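Local coordinates for protein putative oxidoreductase (Thermus thermophilus, PDB 2ISM) that is a putative oxidoreductase of the glucose/sorbosone dehydrogenase family, a beta-propeller protein modelled here with bound calcium, at residues 21-32 with 344-352; 127-138 with 150-160. All coordinates share one frame; numbering follows the deposited sequence.

In the fold
From the N terminus, the chain first runs along strand 23-27, which lies at the outer edge of a four-stranded antiparallel sheet whose other three strands, 317-322, 328-332 and 348-351, come from the far end of the sequence. Contact 1 (21-32 with 344-352) is where the two ends meet, closing a loop of 311 residues and with it the ring of propeller blades. Contact 2 (127-138 with 150-160) is nested inside that loop and far more local: it ties the segment leaving strand 117-127 to the turn after strand 148-151, joining two successive sheets. The two do not touch; the centres of contact 1 and contact 2 are about 29 Å apart, on opposite sides of the chain's centre.

Contact 1: residues 21-32 with 344-352; sequences LRVEEVVGGLEV and GDDRVLRLL
The closure of the beta-propeller lies here: N-terminal strand 23-27 pairs antiparallel with C-terminal strand 348-351, completing one blade from both chain ends. Glu24 and Arg350 form a hydrogen-bonded pair, Arg350 N giving to Glu24 O at 2.9 Å. A beta bulge at Val26 and Val27 sets both opposite Val348, whose O accepts from Val26 N and whose N gives to Val27 O. The side chains of Glu24 and Arg350 repeat their pairing as a salt bridge. With CG wedged between its backbone N and carbonyl carbon (chi1 68°), Glu24 sends OE1 to Arg350 NH2 at 2.9 Å, the carboxylate standing steeply to the guanidinium, while Val26 CG2 covers one guanidinium face. On the other side of the sheet Glu25 OE2 meets Arg347 NE at 2.6 Å, in the guanidinium plane, and a water bridges OE2 to Arg347 NH2. Val23 CG2 lies alongside Leu351 CG at 3.8 Å, and both side chains touch Leu311. Farther on, Asp346 OD2 accepts Val32 N at 3.0 Å and also Arg335 N. The ring is therefore closed by non-covalent bonds between the first and last strands, with ion pairs on both faces of the pairing.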
# COMPACT_ATOMS: atom_id res chain seq x y z
N LEU B 21 1.23 -2.24 -10.28
CA LEU B 21 2.16 -1.25 -9.76
C LEU B 21 2.81 -0.49 -10.91
O LEU B 21 3.17 -1.09 -11.92
CB LEU B 21 3.24 -1.93 -8.91
CG LEU B 21 2.75 -2.68 -7.66
CD1 LEU B 21 3.92 -3.40 -7.00
CD2 LEU B 21 2.12 -1.69 -6.70
N ARG B 22 2.94 0.82 -10.76
CA ARG B 22 3.54 1.65 -11.79
C ARG B 22 4.98 1.99 -11.41
O ARG B 22 5.25 2.40 -10.29
CB ARG B 22 2.72 2.92 -11.99
CG ARG B 22 1.36 2.66 -12.63
CD ARG B 22 1.55 2.16 -14.05
NE ARG B 22 1.88 3.25 -14.97
CZ ARG B 22 0.98 4.08 -15.49
NH1 ARG B 22 -0.31 3.94 -15.20
NH2 ARG B 22 1.37 5.06 -16.30
N VAL B 23 5.88 1.83 -12.37
CA VAL B 23 7.30 2.09 -12.14
C VAL B 23 7.79 3.43 -12.65
O VAL B 23 7.32 3.93 -13.67
CB VAL B 23 8.17 0.99 -12.79
CG1 VAL B 23 9.65 1.30 -12.59
CG2 VAL B 23 7.83 -0.36 -12.20
N GLU B 24 8.74 4.00 -11.92
CA GLU B 24 9.36 5.25 -12.32
C GLU B 24 10.81 5.18 -11.85
O GLU B 24 11.08 4.81 -10.71
CB GLU B 24 8.64 6.46 -11.72
CG GLU B 24 8.76 6.62 -10.22
CD GLU B 24 8.00 7.83 -9.73
OE1 GLU B 24 8.31 8.95 -10.19
OE2 GLU B 24 7.10 7.67 -8.87
N GLU B 25 11.73 5.51 -12.75
CA GLU B 25 13.15 5.48 -12.43
C GLU B 25 13.55 6.67 -11.56
O GLU B 25 13.28 7.82 -11.90
CB GLU B 25 13.97 5.48 -13.71
CG GLU B 25 15.47 5.65 -13.49
CD GLU B 25 16.28 5.46 -14.76
OE1 GLU B 25 17.46 5.84 -14.77
OE2 GLU B 25 15.72 4.92 -15.74
N VAL B 26 14.19 6.37 -10.44
CA VAL B 26 14.64 7.40 -9.52
C VAL B 26 16.04 7.85 -9.93
O VAL B 26 16.32 9.05 -9.99
CB VAL B 26 14.69 6.87 -8.07
CG1 VAL B 26 15.19 7.95 -7.13
CG2 VAL B 26 13.29 6.40 -7.65
N VAL B 27 16.91 6.89 -10.22
CA VAL B 27 18.28 7.20 -10.63
C VAL B 27 18.92 5.94 -11.21
O VAL B 27 18.54 4.82 -10.84
CB VAL B 27 19.13 7.71 -9.43
CG1 VAL B 27 19.27 6.63 -8.38
CG2 VAL B 27 20.49 8.18 -9.92
N GLY B 28 19.85 6.11 -12.14
CA GLY B 28 20.51 4.97 -12.76
C GLY B 28 22.02 5.15 -12.90
O GLY B 28 22.61 6.07 -12.34
N GLY B 29 22.64 4.24 -13.65
CA GLY B 29 24.07 4.30 -13.86
C GLY B 29 24.86 3.74 -12.69
O GLY B 29 26.08 3.90 -12.64
N LEU B 30 24.18 3.08 -11.75
CA LEU B 30 24.83 2.52 -10.56
C LEU B 30 25.43 1.14 -10.83
O LEU B 30 24.98 0.41 -11.71
CB LEU B 30 23.81 2.42 -9.42
CG LEU B 30 23.11 3.73 -9.01
CD1 LEU B 30 21.80 3.42 -8.31
CD2 LEU B 30 24.03 4.54 -8.09
N GLU B 31 26.45 0.79 -10.06
CA GLU B 31 27.08 -0.51 -10.23
C GLU B 31 26.71 -1.42 -9.07
O GLU B 31 27.32 -1.36 -8.00
CB GLU B 31 28.60 -0.37 -10.31
CG GLU B 31 29.27 -1.55 -10.99
CD GLU B 31 30.77 -1.42 -11.07
OE1 GLU B 31 31.29 -0.30 -10.86
OE2 GLU B 31 31.43 -2.44 -11.35
N VAL B 32 25.69 -2.24 -9.29
CA VAL B 32 25.20 -3.18 -8.28
C VAL B 32 24.74 -2.51 -6.98
O VAL B 32 25.36 -2.69 -5.92
CB VAL B 32 26.27 -4.26 -7.95
CG1 VAL B 32 25.63 -5.40 -7.16
CG2 VAL B 32 26.89 -4.79 -9.24
N GLY B 344 22.26 2.83 -19.01
CA GLY B 344 21.65 3.37 -17.81
C GLY B 344 21.39 2.30 -16.75
O GLY B 344 20.83 2.59 -15.70
N ASP B 345 21.84 1.08 -17.02
CA ASP B 345 21.61 -0.02 -16.09
C ASP B 345 21.97 0.11 -14.63
O ASP B 345 22.90 0.81 -14.22
CB ASP B 345 22.26 -1.30 -16.55
CG ASP B 345 21.24 -2.35 -16.87
OD1 ASP B 345 20.11 -2.24 -16.34
OD2 ASP B 345 21.54 -3.28 -17.64
N ASP B 346 21.21 -0.66 -13.86
CA ASP B 346 21.25 -0.69 -12.41
C ASP B 346 20.69 0.40 -11.54
O ASP B 346 21.34 1.01 -10.68
CB ASP B 346 22.62 -1.08 -11.89
CG ASP B 346 22.84 -2.58 -12.00
OD1 ASP B 346 21.93 -3.23 -12.58
OD2 ASP B 346 23.86 -3.12 -11.54
N ARG B 347 19.45 0.67 -11.88
CA ARG B 347 18.68 1.75 -11.33
C ARG B 347 17.98 1.45 -10.03
O ARG B 347 17.85 0.30 -9.60
CB ARG B 347 17.57 1.99 -12.35
CG ARG B 347 17.97 2.02 -13.82
CD ARG B 347 16.71 2.06 -14.69
NE ARG B 347 16.96 2.62 -16.02
CZ ARG B 347 17.62 2.00 -16.99
NH1 ARG B 347 18.12 0.79 -16.78
NH2 ARG B 347 17.81 2.60 -18.15
N VAL B 348 17.52 2.53 -9.42
CA VAL B 348 16.73 2.48 -8.21
C VAL B 348 15.35 2.78 -8.81
O VAL B 348 15.17 3.81 -9.44
CB VAL B 348 17.11 3.60 -7.24
CG1 VAL B 348 16.08 3.68 -6.12
CG2 VAL B 348 18.50 3.34 -6.67
N LEU B 349 14.41 1.86 -8.62
CA LEU B 349 13.07 2.04 -9.16
C LEU B 349 12.08 2.28 -8.03
O LEU B 349 12.22 1.73 -6.94
CB LEU B 349 12.65 0.80 -9.95
CG LEU B 349 13.58 0.34 -11.08
CD1 LEU B 349 13.08 -0.96 -11.66
CD2 LEU B 349 13.65 1.43 -12.15
N ARG B 350 11.08 3.11 -8.30
CA ARG B 350 10.06 3.42 -7.32
C ARG B 350 8.72 2.92 -7.86
O ARG B 350 8.31 3.31 -8.95
CB ARG B 350 10.01 4.93 -7.06
CG ARG B 350 8.99 5.37 -6.02
CD ARG B 350 9.26 6.81 -5.62
NE ARG B 350 9.37 7.66 -6.80
CZ ARG B 350 10.12 8.76 -6.87
NH1 ARG B 350 10.84 9.15 -5.83
NH2 ARG B 350 10.15 9.47 -7.99
N LEU B 351 8.06 2.05 -7.11
CA LEU B 351 6.78 1.50 -7.53
C LEU B 351 5.64 2.11 -6.73
O LEU B 351 5.53 1.89 -5.52
CB LEU B 351 6.79 -0.03 -7.36
CG LEU B 351 7.55 -0.82 -8.43
CD1 LEU B 351 9.01 -0.37 -8.47
CD2 LEU B 351 7.45 -2.30 -8.13
N LEU B 352 4.79 2.87 -7.42
CA LEU B 352 3.65 3.56 -6.83
C LEU B 352 4.03 4.54 -5.73
O LEU B 352 3.48 5.66 -5.73
CB LEU B 352 2.63 2.56 -6.28
CG LEU B 352 1.82 1.78 -7.33
CD1 LEU B 352 0.40 1.62 -6.82
CD2 LEU B 352 1.81 2.52 -8.66
O HOH W 1 16.33 5.24 -18.43

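Contact 2: residues 127-138 with 150-160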
# COMPACT_ATOMS: atom_id res chain seq x y z
N ILE B 127 33.69 -12.22 10.25
CA ILE B 127 32.67 -13.05 9.61
C ILE B 127 33.39 -13.73 8.46
O ILE B 127 34.19 -13.11 7.75
CB ILE B 127 31.51 -12.20 9.07
CG1 ILE B 127 30.82 -11.46 10.23
CG2 ILE B 127 30.51 -13.09 8.34
CD1 ILE B 127 29.79 -10.45 9.78
N PRO B 128 33.14 -15.03 8.25
CA PRO B 128 33.80 -15.76 7.16
C PRO B 128 33.74 -15.13 5.77
O PRO B 128 32.73 -14.53 5.37
CB PRO B 128 33.11 -17.13 7.19
CG PRO B 128 32.79 -17.30 8.64
CD PRO B 128 32.28 -15.94 9.04
N ALA B 129 34.84 -15.28 5.04
CA ALA B 129 34.97 -14.82 3.67
C ALA B 129 36.08 -15.68 3.07
O ALA B 129 36.97 -16.12 3.79
CB ALA B 129 35.37 -13.35 3.63
N ARG B 130 36.01 -15.94 1.77
CA ARG B 130 37.04 -16.74 1.11
C ARG B 130 37.47 -16.04 -0.17
O ARG B 130 36.75 -15.19 -0.68
CB ARG B 130 36.51 -18.15 0.81
CG ARG B 130 36.39 -19.05 2.05
CD ARG B 130 37.73 -19.17 2.78
NE ARG B 130 37.65 -19.95 4.01
CZ ARG B 130 38.61 -19.98 4.93
NH1 ARG B 130 39.72 -19.27 4.76
NH2 ARG B 130 38.47 -20.72 6.03
N PRO B 131 38.66 -16.37 -0.69
CA PRO B 131 39.17 -15.75 -1.92
C PRO B 131 38.19 -15.71 -3.08
O PRO B 131 38.20 -14.76 -3.87
CB PRO B 131 40.41 -16.57 -2.23
CG PRO B 131 40.92 -16.90 -0.87
CD PRO B 131 39.65 -17.32 -0.16
N HIS B 132 37.36 -16.74 -3.20
CA HIS B 132 36.40 -16.79 -4.30
C HIS B 132 35.29 -15.74 -4.14
O HIS B 132 34.60 -15.42 -5.11
CB HIS B 132 35.81 -18.20 -4.43
CG HIS B 132 35.20 -18.73 -3.17
ND1 HIS B 132 35.63 -19.89 -2.56
CD2 HIS B 132 34.14 -18.29 -2.44
CE1 HIS B 132 34.88 -20.14 -1.51
NE2 HIS B 132 33.97 -19.19 -1.41
N GLY B 133 35.14 -15.22 -2.93
CA GLY B 133 34.14 -14.20 -2.66
C GLY B 133 32.69 -14.63 -2.75
O GLY B 133 31.78 -13.79 -2.78
N LEU B 134 32.44 -15.93 -2.78
CA LEU B 134 31.08 -16.44 -2.87
C LEU B 134 30.47 -16.69 -1.50
O LEU B 134 31.19 -16.92 -0.52
CB LEU B 134 31.05 -17.74 -3.68
CG LEU B 134 31.73 -17.69 -5.06
CD1 LEU B 134 31.61 -19.05 -5.72
CD2 LEU B 134 31.10 -16.62 -5.92
N HIS B 135 29.14 -16.63 -1.44
CA HIS B 135 28.39 -16.86 -0.21
C HIS B 135 28.85 -16.02 0.98
O HIS B 135 29.25 -16.56 2.02
CB HIS B 135 28.42 -18.34 0.17
CG HIS B 135 27.77 -19.24 -0.84
ND1 HIS B 135 27.52 -20.57 -0.60
CD2 HIS B 135 27.34 -19.00 -2.11
CE1 HIS B 135 26.97 -21.12 -1.67
NE2 HIS B 135 26.85 -20.18 -2.60
N SER B 136 28.78 -14.71 0.83
CA SER B 136 29.16 -13.79 1.89
C SER B 136 27.96 -13.19 2.63
O SER B 136 28.14 -12.39 3.54
CB SER B 136 30.02 -12.64 1.33
OG SER B 136 31.36 -13.06 1.15
N GLY B 137 26.75 -13.58 2.24
CA GLY B 137 25.56 -13.04 2.89
C GLY B 137 25.58 -11.53 2.72
O GLY B 137 25.71 -11.05 1.60
N GLY B 138 25.43 -10.78 3.82
CA GLY B 138 25.53 -9.34 3.71
C GLY B 138 24.38 -8.40 4.01
O GLY B 138 24.59 -7.19 4.07
N VAL B 150 21.99 -9.37 11.16
CA VAL B 150 23.00 -9.54 10.10
C VAL B 150 22.94 -10.93 9.48
O VAL B 150 22.99 -11.93 10.20
CB VAL B 150 24.42 -9.37 10.69
CG1 VAL B 150 25.46 -9.38 9.58
CG2 VAL B 150 24.48 -8.08 11.51
N THR B 151 22.85 -11.01 8.15
CA THR B 151 22.83 -12.32 7.51
C THR B 151 24.24 -12.62 7.01
O THR B 151 24.96 -11.71 6.60
CB THR B 151 21.84 -12.39 6.30
OG1 THR B 151 22.34 -11.60 5.21
CG2 THR B 151 20.47 -11.87 6.70
N THR B 152 24.65 -13.88 7.08
CA THR B 152 25.98 -14.28 6.63
C THR B 152 25.91 -15.58 5.84
O THR B 152 25.02 -16.40 6.07
CB THR B 152 26.95 -14.51 7.82
OG1 THR B 152 26.56 -15.70 8.53
CG2 THR B 152 26.92 -13.32 8.77
N GLY B 153 26.84 -15.75 4.91
CA GLY B 153 26.87 -16.96 4.10
C GLY B 153 27.89 -17.92 4.67
O GLY B 153 28.69 -17.53 5.52
N GLU B 154 27.87 -19.17 4.22
CA GLU B 154 28.84 -20.15 4.72
C GLU B 154 30.05 -20.30 3.79
O GLU B 154 30.73 -21.31 3.81
CB GLU B 154 28.17 -21.52 4.98
CG GLU B 154 27.03 -21.90 4.04
CD GLU B 154 27.48 -22.20 2.62
OE1 GLU B 154 27.24 -23.33 2.15
OE2 GLU B 154 28.07 -21.30 1.98
N VAL B 155 30.29 -19.25 3.00
CA VAL B 155 31.42 -19.18 2.07
C VAL B 155 31.77 -20.47 1.32
O VAL B 155 32.94 -20.76 1.08
CB VAL B 155 32.69 -18.66 2.79
CG1 VAL B 155 32.39 -17.31 3.42
CG2 VAL B 155 33.16 -19.66 3.85
N TYR B 156 30.74 -21.21 0.92
CA TYR B 156 30.90 -22.46 0.19
C TYR B 156 31.55 -23.59 0.99
O TYR B 156 32.12 -24.53 0.43
CB TYR B 156 31.68 -22.23 -1.11
CG TYR B 156 30.92 -22.69 -2.34
CD1 TYR B 156 30.15 -21.80 -3.08
CD2 TYR B 156 30.94 -24.02 -2.73
CE1 TYR B 156 29.41 -22.23 -4.19
CE2 TYR B 156 30.21 -24.47 -3.83
CZ TYR B 156 29.45 -23.57 -4.55
OH TYR B 156 28.74 -24.02 -5.64
N GLU B 157 31.48 -23.47 2.31
CA GLU B 157 31.99 -24.49 3.23
C GLU B 157 30.74 -24.77 4.05
O GLU B 157 30.60 -24.34 5.19
CB GLU B 157 33.13 -23.91 4.08
CG GLU B 157 34.45 -23.80 3.30
CD GLU B 157 35.51 -22.95 3.98
OE1 GLU B 157 35.59 -22.98 5.23
OE2 GLU B 157 36.27 -22.26 3.27
N ARG B 158 29.82 -25.49 3.41
CA ARG B 158 28.52 -25.82 3.97
C ARG B 158 28.41 -26.20 5.44
O ARG B 158 27.43 -25.85 6.09
CB ARG B 158 27.86 -26.90 3.10
CG ARG B 158 28.58 -28.23 3.07
CD ARG B 158 27.98 -29.11 1.98
NE ARG B 158 28.47 -28.74 0.66
CZ ARG B 158 27.74 -28.79 -0.46
NH1 ARG B 158 28.28 -28.44 -1.62
NH2 ARG B 158 26.48 -29.19 -0.41
N GLU B 159 29.41 -26.90 5.98
CA GLU B 159 29.37 -27.30 7.38
C GLU B 159 29.38 -26.15 8.38
O GLU B 159 29.01 -26.32 9.54
CB GLU B 159 30.51 -28.26 7.70
CG GLU B 159 30.29 -29.68 7.20
CD GLU B 159 28.97 -30.26 7.68
OE1 GLU B 159 28.71 -30.24 8.90
OE2 GLU B 159 28.19 -30.74 6.83
N LEU B 160 29.82 -24.97 7.94
CA LEU B 160 29.86 -23.83 8.84
C LEU B 160 28.46 -23.47 9.35
O LEU B 160 28.30 -23.08 10.50
CB LEU B 160 30.47 -22.61 8.14
CG LEU B 160 31.93 -22.71 7.70
CD1 LEU B 160 32.38 -21.38 7.11
CD2 LEU B 160 32.81 -23.08 8.88
O HOH W 2 29.76 -15.00 5.41
O HOH W 3 35.91 -20.63 6.41
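The two segments meet without regular strand pairing, through two backbone bonds: Val155 N gives to His135 O and Gly138 N to Thr151 O, both at 3.0 Å. Gly137, with no side chain, lets the two backbones come together, its CA 4.0 Å from Thr152 CA. His135 carries much of the side-chain contact. Its ND1 donates to Glu154 OE2 at 2.7 Å, the carboxylate oxygen lying close to the ring plane, and Tyr156 N reaches the same oxygen from the opposite face of the carboxylate; Glu154 OE1 is held by Trp245, so both oxygens are engaged. Tyr156 lays its CD1-CE1 side over one face of the imidazole in an offset stack, centroids 4.7 Å apart and planes at 29°. In the propeller this is a junction between sheets: residues 127-138 lead from strand 117-127 to strand 140-142, and the type I' turn from Glu154 to Glu157 folds back against them, with the side chain of Glu154 about 11 Å from the calcium ion. Val155 packs one methyl on each of two neighbours, CG1 3.8 Å from Pro128 CB and CG2 3.7 Å from Arg130 CG. Bent at chi2 (-57°), Arg130 sets NE against Glu157 OE2 in a salt bridge whose hydrogen bond is weak, and a water donates to Glu157 OE1 and accepts weakly from Arg130 NH2.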